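Local coordinates for protein putative phosphosugar isomerase (Silicibacter pomeroyi DSS-3, PDB 3FJ1) that is of unproven function but pairs two SIS domains and probably binds a phosphosugar or related carbohydrate derivative, perhaps isomerising or aminating it, at residues C58-Y63 and R213-A218; S207-G212 and H234-S239; F255-F260 and A282-T287. All blocks are in the same frame, centred on the assembly; numbering follows the deposited sequence. Where two conformers were deposited one is given.

Contacts 2 and 3 are neighbouring parts of one parallel sheet, their centres about 9 Å apart, and contact 1 lies just past the C-terminal end of strand 208-212, where the second SIS domain meets the first. Leu258 of contact 3 joins the two strand pairs: its N lies 2.8 Å from Phe209 O, and its O also pairs with Leu211 N of contact 2. The centre of contact 1 is about 15 Å from that of contact 2 and about 19 Å from that of contact 3. It still reaches the latter directly, Ser216 OG standing 2.8 Å from Phe260 O. Leu217 CD1 of contact 1 packs on the backbone of Tyr238 in contact 2.

Contact 1: C58-Y63 and R213-A218; sequences CTYLSY and RGTSLA
Cys58 O is gripped twice by one residue of its own helix: Ser62 N binds it at 2.8 Å, and Ser62 OG comes in at 2.7 Å from above the carbonyl plane. Across the contact Ser216 OG is also held twice, accepting a nearly straight bond from Arg213 N (167°) and bonding to Phe260 O, so the turn before helix 217-231 is held both internally and to segment 255-260. No hydrogen bond runs between the two segments; carbon surfaces and one aromatic face carry the contact. Tyr63, with CG anti to its carbonyl carbon (chi1 -83°), lays a face of its ring over the Gly214-Thr215 peptide, with Gly214 C 3.7 Å above the ring plane near the centre. Thr215 CA adds a CH-pi contact to that face, 4.2 Å from the Tyr63 centroid, while Thr215 OG1 abuts Tyr63 CB. The methyl of Thr215 turns instead to Tyr60, where CG2 rests obliquely against CD1 and CE1, 3.7 Å from each. Ala218 CB fits tightly against the helix backbone, 3.3 Å from Tyr60 N, and is flanked by Thr59 CG2 at 3.8 Å. Tyr60 OH is tied beyond the contact to Leu306 O. An alanine in place of Tyr63 would remove the ring and probably leave the Gly214-Thr215 peptide without its aromatic cover, loosening the turn against helix 53-69. The second subunit holds the same turn: its Tyr84 OH bonds Thr215 N, and its Asp106 forms a salt bridge with Arg213. Strand 208-212, a glycine-containing turn with Gly214 at positive phi, and helix 217-231 follow one another as in the Rossmann-like SIS fold, here docked on helix 53-69 of the first SIS domain of the same chain.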
loop_
_atom_site.group_PDB
_atom_site.type_symbol
_atom_site.label_atom_id
_atom_site.label_comp_id
_atom_site.label_asym_id
_atom_site.label_seq_id
_atom_site.Cartn_x
_atom_site.Cartn_y
_atom_site.Cartn_z
ATOM N N CYS A 58 -6.513 -8.666 2.301
ATOM C CA CYS A 58 -7.079 -7.572 3.102
ATOM C C CYS A 58 -7.521 -6.369 2.238
ATOM O O CYS A 58 -8.580 -5.785 2.460
ATOM C CB CYS A 58 -6.117 -7.173 4.183
ATOM S SG CYS A 58 -6.077 -8.364 5.567
ATOM N N THR A 59 -6.739 -6.035 1.223
ATOM C CA THR A 59 -7.155 -4.978 0.308
ATOM C C THR A 59 -8.474 -5.338 -0.369
ATOM O O THR A 59 -9.395 -4.517 -0.427
ATOM C CB THR A 59 -6.077 -4.714 -0.741
ATOM O OG1 THR A 59 -4.870 -4.312 -0.073
ATOM C CG2 THR A 59 -6.536 -3.638 -1.775
ATOM N N TYR A 60 -8.566 -6.567 -0.870
ATOM C CA TYR A 60 -9.790 -7.109 -1.462
ATOM C C TYR A 60 -10.979 -6.979 -0.480
ATOM O O TYR A 60 -12.011 -6.393 -0.809
ATOM C CB TYR A 60 -9.515 -8.560 -1.861
ATOM C CG TYR A 60 -10.481 -9.239 -2.801
ATOM C CD1 TYR A 60 -11.821 -8.913 -2.857
ATOM C CD2 TYR A 60 -10.053 -10.329 -3.560
ATOM C CE1 TYR A 60 -12.703 -9.611 -3.688
ATOM C CE2 TYR A 60 -10.929 -11.023 -4.365
ATOM C CZ TYR A 60 -12.236 -10.662 -4.435
ATOM O OH TYR A 60 -13.065 -11.366 -5.246
ATOM N N LEU A 61 -10.786 -7.447 0.748
ATOM C CA LEU A 61 -11.823 -7.394 1.749
ATOM C C LEU A 61 -12.163 -5.972 2.229
ATOM O O LEU A 61 -13.299 -5.758 2.644
ATOM C CB LEU A 61 -11.479 -8.300 2.915
ATOM C CG LEU A 61 -11.342 -9.806 2.576
ATOM C CD1 LEU A 61 -10.933 -10.577 3.867
ATOM C CD2 LEU A 61 -12.610 -10.374 1.930
ATOM N N SER A 62 -11.220 -5.032 2.119
ATOM C CA SER A 62 -11.478 -3.642 2.473
ATOM C C SER A 62 -12.463 -3.044 1.473
ATOM O O SER A 62 -13.448 -2.421 1.865
ATOM C CB SER A 62 -10.186 -2.833 2.535
ATOM O OG SER A 62 -9.325 -3.396 3.494
ATOM N N TYR A 63 -12.229 -3.252 0.178
ATOM C CA TYR A 63 -13.212 -2.814 -0.828
ATOM C C TYR A 63 -14.573 -3.459 -0.584
ATOM O O TYR A 63 -15.608 -2.774 -0.613
ATOM C CB TYR A 63 -12.756 -3.140 -2.250
ATOM C CG TYR A 63 -11.826 -2.101 -2.784
ATOM C CD1 TYR A 63 -12.319 -0.883 -3.243
ATOM C CD2 TYR A 63 -10.448 -2.309 -2.783
ATOM C CE1 TYR A 63 -11.464 0.113 -3.709
ATOM C CE2 TYR A 63 -9.569 -1.328 -3.285
ATOM C CZ TYR A 63 -10.087 -0.115 -3.722
ATOM O OH TYR A 63 -9.203 0.855 -4.168
ATOM N N ARG A 213 -8.703 -1.590 -10.990
ATOM C CA ARG A 213 -9.422 -0.367 -10.665
ATOM C C ARG A 213 -10.495 -0.745 -9.650
ATOM O O ARG A 213 -11.318 -1.605 -9.916
ATOM C CB ARG A 213 -10.013 0.264 -11.931
ATOM C CG ARG A 213 -10.808 1.568 -11.734
ATOM C CD ARG A 213 -9.942 2.672 -11.105
ATOM N NE ARG A 213 -10.555 4.009 -11.189
ATOM C CZ ARG A 213 -10.235 5.013 -10.378
ATOM N NH1 ARG A 213 -9.363 4.829 -9.399
ATOM N NH2 ARG A 213 -10.815 6.196 -10.499
ATOM N N GLY A 214 -10.492 -0.096 -8.484
ATOM C CA GLY A 214 -11.393 -0.516 -7.418
ATOM C C GLY A 214 -11.003 -1.906 -6.892
ATOM O O GLY A 214 -9.825 -2.222 -6.724
ATOM N N THR A 215 -12.002 -2.751 -6.666
ATOM C CA THR A 215 -11.802 -4.075 -6.030
ATOM C C THR A 215 -10.709 -4.902 -6.706
ATOM O O THR A 215 -9.852 -5.508 -6.006
ATOM C CB THR A 215 -13.121 -4.856 -5.943
ATOM O OG1 THR A 215 -14.139 -4.013 -5.386
ATOM C CG2 THR A 215 -12.995 -6.159 -5.107
ATOM N N SER A 216 -10.663 -4.871 -8.047
ATOM C CA SER A 216 -9.739 -5.717 -8.796
ATOM C C SER A 216 -8.269 -5.297 -8.624
ATOM O O SER A 216 -7.355 -6.033 -9.003
ATOM C CB SER A 216 -10.126 -5.720 -10.276
ATOM O OG SER A 216 -9.793 -4.489 -10.889
ATOM N N LEU A 217 -8.041 -4.096 -8.091
ATOM C CA LEU A 217 -6.678 -3.693 -7.769
ATOM C C LEU A 217 -6.024 -4.668 -6.802
ATOM O O LEU A 217 -4.820 -4.868 -6.870
ATOM C CB LEU A 217 -6.615 -2.273 -7.194
ATOM C CG LEU A 217 -5.213 -1.664 -7.040
ATOM C CD1 LEU A 217 -4.346 -1.667 -8.298
ATOM C CD2 LEU A 217 -5.406 -0.213 -6.516
ATOM N N ALA A 218 -6.808 -5.310 -5.943
ATOM C CA ALA A 218 -6.259 -6.266 -4.962
ATOM C C ALA A 218 -5.682 -7.495 -5.666
ATOM O O ALA A 218 -4.590 -7.964 -5.326
ATOM C CB ALA A 218 -7.347 -6.666 -3.914
#

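Contact 2: S207-G212 and H234-S239; sequences SLFTLG and HAESYS
The two parallel strands put a row of unequal side chains on one face of the sheet. Phe209 lies alongside Glu236 and Tyr238, pointing the same way, so that its ring fits against both: CD1 meets Tyr238 CE1 at 3.8 Å, and CE1 approaches Glu236 OE1 near the ring plane. The carboxylate stands almost upright to that ring (87°). Farther along, Leu211 crosses Tyr238 obliquely, its CD2 methyl 3.8 Å from Tyr238 CB. The other face carries small Ala235 and Ser237: Leu208 and Ala235 meet through their CB atoms, and Ala235 lets Ala224 and Phe227 of helix 217-231 settle on it. Thr210 OG1, in the crowded position between N and the carbonyl carbon, presses to 3.2 Å from Ser237 CA while bonding Ser220 O. Five backbone bonds, from Leu208 N to Gly212 N, fix the register beneath. In one of two conformers both oxygens of Glu236 are engaged: OE2 takes a straight bond from His234 NE2 (2.6 Å, 170°) through its anti lone pair, and OE1 a very short one from Tyr238 OH (2.4 Å). Such a carboxylate is likely to stay ionised and to raise the basicity of His234, whose ring meets His234 of the second subunit.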
loop_
_atom_site.group_PDB
_atom_site.type_symbol
_atom_site.label_atom_id
_atom_site.label_comp_id
_atom_site.label_asym_id
_atom_site.label_seq_id
_atom_site.Cartn_x
_atom_site.Cartn_y
_atom_site.Cartn_z
ATOM N N SER A 207 8.754 -9.136 -18.682
ATOM C CA SER A 207 8.351 -8.408 -17.468
ATOM C C SER A 207 6.866 -8.151 -17.665
ATOM O O SER A 207 6.371 -8.226 -18.790
ATOM C CB SER A 207 9.078 -7.088 -17.306
ATOM O OG SER A 207 10.368 -7.320 -16.837
ATOM N N LEU A 208 6.176 -7.750 -16.606
ATOM C CA LEU A 208 4.739 -7.610 -16.719
ATOM C C LEU A 208 4.191 -6.461 -15.911
ATOM O O LEU A 208 4.576 -6.280 -14.772
ATOM C CB LEU A 208 4.090 -8.901 -16.240
ATOM C CG LEU A 208 2.558 -8.950 -16.194
ATOM C CD1 LEU A 208 2.002 -8.937 -17.628
ATOM C CD2 LEU A 208 2.070 -10.148 -15.387
ATOM N N PHE A 209 3.269 -5.695 -16.511
ATOM C CA PHE A 209 2.511 -4.700 -15.788
ATOM C C PHE A 209 1.073 -5.188 -15.613
ATOM O O PHE A 209 0.452 -5.670 -16.551
ATOM C CB PHE A 209 2.527 -3.340 -16.490
ATOM C CG PHE A 209 3.900 -2.753 -16.623
ATOM C CD1 PHE A 209 4.583 -2.338 -15.501
ATOM C CD2 PHE A 209 4.486 -2.592 -17.869
ATOM C CE1 PHE A 209 5.850 -1.771 -15.606
ATOM C CE2 PHE A 209 5.751 -2.045 -17.995
ATOM C CZ PHE A 209 6.437 -1.633 -16.848
ATOM N N THR A 210 0.597 -5.182 -14.379
ATOM C CA THR A 210 -0.805 -5.517 -14.087
ATOM C C THR A 210 -1.553 -4.246 -13.671
ATOM O O THR A 210 -0.975 -3.338 -13.061
ATOM C CB THR A 210 -0.908 -6.601 -13.004
ATOM O OG1 THR A 210 -0.277 -6.139 -11.800
ATOM C CG2 THR A 210 -0.224 -7.895 -13.515
ATOM N N LEU A 211 -2.826 -4.180 -14.048
ATOM C CA LEU A 211 -3.688 -3.073 -13.702
ATOM C C LEU A 211 -4.960 -3.569 -13.039
ATOM O O LEU A 211 -5.452 -4.671 -13.297
ATOM C CB LEU A 211 -4.087 -2.255 -14.941
ATOM C CG LEU A 211 -3.002 -1.733 -15.880
ATOM C CD1 LEU A 211 -3.676 -0.915 -17.048
ATOM C CD2 LEU A 211 -1.994 -0.898 -15.149
ATOM N N GLY A 212 -5.501 -2.715 -12.188
ATOM C CA GLY A 212 -6.780 -2.945 -11.552
ATOM C C GLY A 212 -7.427 -1.584 -11.312
ATOM O O GLY A 212 -6.790 -0.561 -11.452
ATOM N N HIS A 234 10.348 -9.557 -13.284
ATOM C CA HIS A 234 9.799 -8.370 -12.681
ATOM C C HIS A 234 8.351 -8.145 -13.092
ATOM O O HIS A 234 7.986 -8.401 -14.240
ATOM C CB HIS A 234 10.635 -7.150 -13.084
ATOM C CG HIS A 234 10.206 -5.887 -12.406
ATOM N ND1 HIS A 234 10.174 -5.760 -11.031
ATOM C CD2 HIS A 234 9.794 -4.700 -12.912
ATOM C CE1 HIS A 234 9.761 -4.543 -10.722
ATOM N NE2 HIS A 234 9.516 -3.882 -11.844
ATOM N N ALA A 235 7.548 -7.702 -12.134
ATOM C CA ALA A 235 6.195 -7.255 -12.385
ATOM C C ALA A 235 5.846 -6.085 -11.482
ATOM O O ALA A 235 6.405 -5.947 -10.376
ATOM C CB ALA A 235 5.188 -8.384 -12.196
ATOM N N GLU A 236 4.915 -5.248 -11.931
ATOM C CA GLU A 236 4.440 -4.100 -11.140
ATOM C C GLU A 236 2.943 -3.930 -11.359
ATOM O O GLU A 236 2.482 -4.012 -12.505
ATOM C CB GLU A 236 5.145 -2.799 -11.537
ATOM C CG GLU A 236 6.625 -2.726 -11.220
ATOM C CD GLU A 236 7.287 -1.475 -11.798
ATOM O OE1 GLU A 236 6.628 -0.413 -11.906
ATOM O OE2 GLU A 236 8.469 -1.550 -12.155
ATOM N N SER A 237 2.212 -3.700 -10.267
ATOM C CA SER A 237 0.781 -3.464 -10.295
ATOM C C SER A 237 0.432 -1.972 -10.129
ATOM O O SER A 237 0.970 -1.277 -9.249
ATOM C CB SER A 237 0.102 -4.246 -9.174
ATOM O OG SER A 237 -1.285 -3.996 -9.204
ATOM N N TYR A 238 -0.532 -1.506 -10.907
ATOM C CA TYR A 238 -0.946 -0.127 -10.838
ATOM C C TYR A 238 -2.433 0.009 -10.905
ATOM O O TYR A 238 -3.103 -0.820 -11.536
ATOM C CB TYR A 238 -0.435 0.643 -12.061
ATOM C CG TYR A 238 1.058 0.823 -12.133
ATOM C CD1 TYR A 238 1.874 -0.104 -12.788
ATOM C CD2 TYR A 238 1.639 1.941 -11.593
ATOM C CE1 TYR A 238 3.259 0.087 -12.860
ATOM C CE2 TYR A 238 2.983 2.140 -11.665
ATOM C CZ TYR A 238 3.789 1.205 -12.275
ATOM O OH TYR A 238 5.153 1.481 -12.305
ATOM N N SER A 239 -2.952 1.074 -10.280
ATOM C CA SER A 239 -4.302 1.482 -10.578
ATOM C C SER A 239 -4.285 1.962 -12.033
ATOM O O SER A 239 -3.401 2.726 -12.430
ATOM C CB SER A 239 -4.768 2.628 -9.667
ATOM O OG SER A 239 -6.054 3.115 -10.062
HETATM O O HOH W 1 12.357 -9.082 -15.246
#

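Contact 3: F255-F260 and A282-T287; sequences FPVLGF and ATVFAT
A beta-alpha-beta crossover, strand 257-259 through helix 267-279 to strand 284-286, brings these two parallel strands edge to edge in the sheet of the second SIS domain. Four backbone bonds alternate across them. Val257 N binds Thr283 O at 2.9 Å and Val257 O receives Phe285 N; next, Gly259 N reaches Phe285 O at 2.8 Å, the straightest of the set at 174°, and Gly259 O takes Thr287 N almost along its C=O axis. Before the first bond a water continues the pairing, donating to Phe255 O and accepting from Thr283 N at 2.8 Å. Val257 and Val284 stand side by side on one face of the sheet, with Val257 CB 4.1 Å from Val284 CG1. Two pairs farther on, and next on that face, Gly259 faces Ala286 with their CA atoms only 4.3 Å apart, so a CB on the glycine would come to a tight 3.4 Å from Ala286 CB. On the opposite face Phe285 sets its ring edge toward the backbone, CD1 lying 3.8 Å from Val257 O in the ring plane. Leu258 CD2 sits over the centre of the Phe260 ring, 4.0 Å above its plane. Thr287 OG1 occupies the crowded rotamer position and bonds Ala261 N. Helix 267-279 covers Val284 through Ala274 and Ile277; Met198 of helix 196-204 packs on Leu258 and Phe285, and helix 217-231 receives the Phe260 ring. Within the sheet, strand 208-212 flanks 257-259 and strand 295-296 flanks 284-286, placing this pair between them.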
loop_
_atom_site.group_PDB
_atom_site.type_symbol
_atom_site.label_atom_id
_atom_site.label_comp_id
_atom_site.label_asym_id
_atom_site.label_seq_id
_atom_site.Cartn_x
_atom_site.Cartn_y
_atom_site.Cartn_z
ATOM N N PHE A 255 6.701 -3.550 -22.220
ATOM C CA PHE A 255 6.286 -4.822 -21.657
ATOM C C PHE A 255 4.760 -5.004 -21.718
ATOM O O PHE A 255 4.014 -4.005 -21.772
ATOM C CB PHE A 255 6.785 -4.969 -20.227
ATOM C CG PHE A 255 8.285 -4.944 -20.127
ATOM C CD1 PHE A 255 9.043 -5.965 -20.699
ATOM C CD2 PHE A 255 8.939 -3.906 -19.486
ATOM C CE1 PHE A 255 10.425 -5.944 -20.621
ATOM C CE2 PHE A 255 10.324 -3.881 -19.397
ATOM C CZ PHE A 255 11.071 -4.893 -19.981
ATOM N N PRO A 256 4.300 -6.276 -21.716
ATOM C CA PRO A 256 2.863 -6.521 -21.784
ATOM C C PRO A 256 2.122 -5.976 -20.552
ATOM O O PRO A 256 2.651 -5.970 -19.419
ATOM C CB PRO A 256 2.744 -8.058 -21.810
ATOM C CG PRO A 256 4.082 -8.569 -22.125
ATOM C CD PRO A 256 5.064 -7.535 -21.666
ATOM N N VAL A 257 0.889 -5.545 -20.797
ATOM C CA VAL A 257 0.038 -4.974 -19.761
ATOM C C VAL A 257 -1.205 -5.856 -19.643
ATOM O O VAL A 257 -1.806 -6.230 -20.647
ATOM C CB VAL A 257 -0.353 -3.534 -20.139
ATOM C CG1 VAL A 257 -1.276 -2.919 -19.089
ATOM C CG2 VAL A 257 0.904 -2.675 -20.352
ATOM N N LEU A 258 -1.571 -6.209 -18.416
ATOM C CA LEU A 258 -2.731 -7.040 -18.172
ATOM C C LEU A 258 -3.722 -6.291 -17.286
ATOM O O LEU A 258 -3.434 -6.031 -16.108
ATOM C CB LEU A 258 -2.281 -8.312 -17.471
ATOM C CG LEU A 258 -3.197 -9.532 -17.465
ATOM C CD1 LEU A 258 -2.535 -10.654 -16.649
ATOM C CD2 LEU A 258 -4.641 -9.294 -17.048
ATOM N N GLY A 259 -4.883 -5.951 -17.837
ATOM C CA GLY A 259 -5.922 -5.259 -17.094
ATOM C C GLY A 259 -6.935 -6.207 -16.468
ATOM O O GLY A 259 -7.669 -6.896 -17.181
ATOM N N PHE A 260 -6.948 -6.233 -15.135
ATOM C CA PHE A 260 -7.905 -6.997 -14.341
ATOM C C PHE A 260 -9.207 -6.214 -14.239
ATOM O O PHE A 260 -9.292 -5.228 -13.502
ATOM C CB PHE A 260 -7.340 -7.335 -12.960
ATOM C CG PHE A 260 -6.282 -8.416 -13.004
ATOM C CD1 PHE A 260 -6.652 -9.730 -13.020
ATOM C CD2 PHE A 260 -4.928 -8.110 -13.043
ATOM C CE1 PHE A 260 -5.691 -10.733 -13.050
ATOM C CE2 PHE A 260 -3.967 -9.090 -13.060
ATOM C CZ PHE A 260 -4.328 -10.387 -13.063
ATOM N N ALA A 282 1.333 0.011 -27.267
ATOM C CA ALA A 282 1.663 -1.014 -26.267
ATOM C C ALA A 282 0.858 -2.298 -26.449
ATOM O O ALA A 282 -0.214 -2.307 -27.056
ATOM C CB ALA A 282 1.457 -0.464 -24.854
ATOM N N THR A 283 1.402 -3.380 -25.900
ATOM C CA THR A 283 0.772 -4.684 -25.932
ATOM C C THR A 283 -0.081 -4.800 -24.678
ATOM O O THR A 283 0.448 -4.906 -23.575
ATOM C CB THR A 283 1.820 -5.774 -25.923
ATOM O OG1 THR A 283 2.635 -5.597 -27.085
ATOM C CG2 THR A 283 1.165 -7.132 -25.947
ATOM N N VAL A 284 -1.396 -4.724 -24.857
ATOM C CA VAL A 284 -2.332 -4.711 -23.747
ATOM C C VAL A 284 -3.445 -5.745 -23.900
ATOM O O VAL A 284 -4.010 -5.922 -24.996
ATOM C CB VAL A 284 -2.975 -3.309 -23.605
ATOM C CG1 VAL A 284 -3.796 -3.234 -22.292
ATOM C CG2 VAL A 284 -1.914 -2.229 -23.673
ATOM N N PHE A 285 -3.729 -6.435 -22.795
ATOM C CA PHE A 285 -4.769 -7.453 -22.689
ATOM C C PHE A 285 -5.675 -7.065 -21.523
ATOM O O PHE A 285 -5.214 -6.452 -20.548
ATOM C CB PHE A 285 -4.138 -8.812 -22.398
ATOM C CG PHE A 285 -3.110 -9.273 -23.417
ATOM C CD1 PHE A 285 -1.764 -8.884 -23.324
ATOM C CD2 PHE A 285 -3.486 -10.123 -24.441
ATOM C CE1 PHE A 285 -0.840 -9.330 -24.253
ATOM C CE2 PHE A 285 -2.571 -10.563 -25.357
ATOM C CZ PHE A 285 -1.237 -10.168 -25.253
ATOM N N ALA A 286 -6.959 -7.401 -21.588
ATOM C CA ALA A 286 -7.855 -7.078 -20.457
ATOM C C ALA A 286 -8.957 -8.098 -20.342
ATOM O O ALA A 286 -9.403 -8.611 -21.358
ATOM C CB ALA A 286 -8.409 -5.669 -20.576
ATOM N N THR A 287 -9.408 -8.379 -19.114
ATOM C CA THR A 287 -10.420 -9.428 -18.830
ATOM C C THR A 287 -11.843 -8.870 -18.953
ATOM O O THR A 287 -12.623 -8.937 -18.017
ATOM C CB THR A 287 -10.242 -10.047 -17.417
ATOM O OG1 THR A 287 -10.475 -9.036 -16.424
ATOM C CG2 THR A 287 -8.788 -10.621 -17.183
HETATM O O HOH W 2 3.820 -3.136 -24.570
#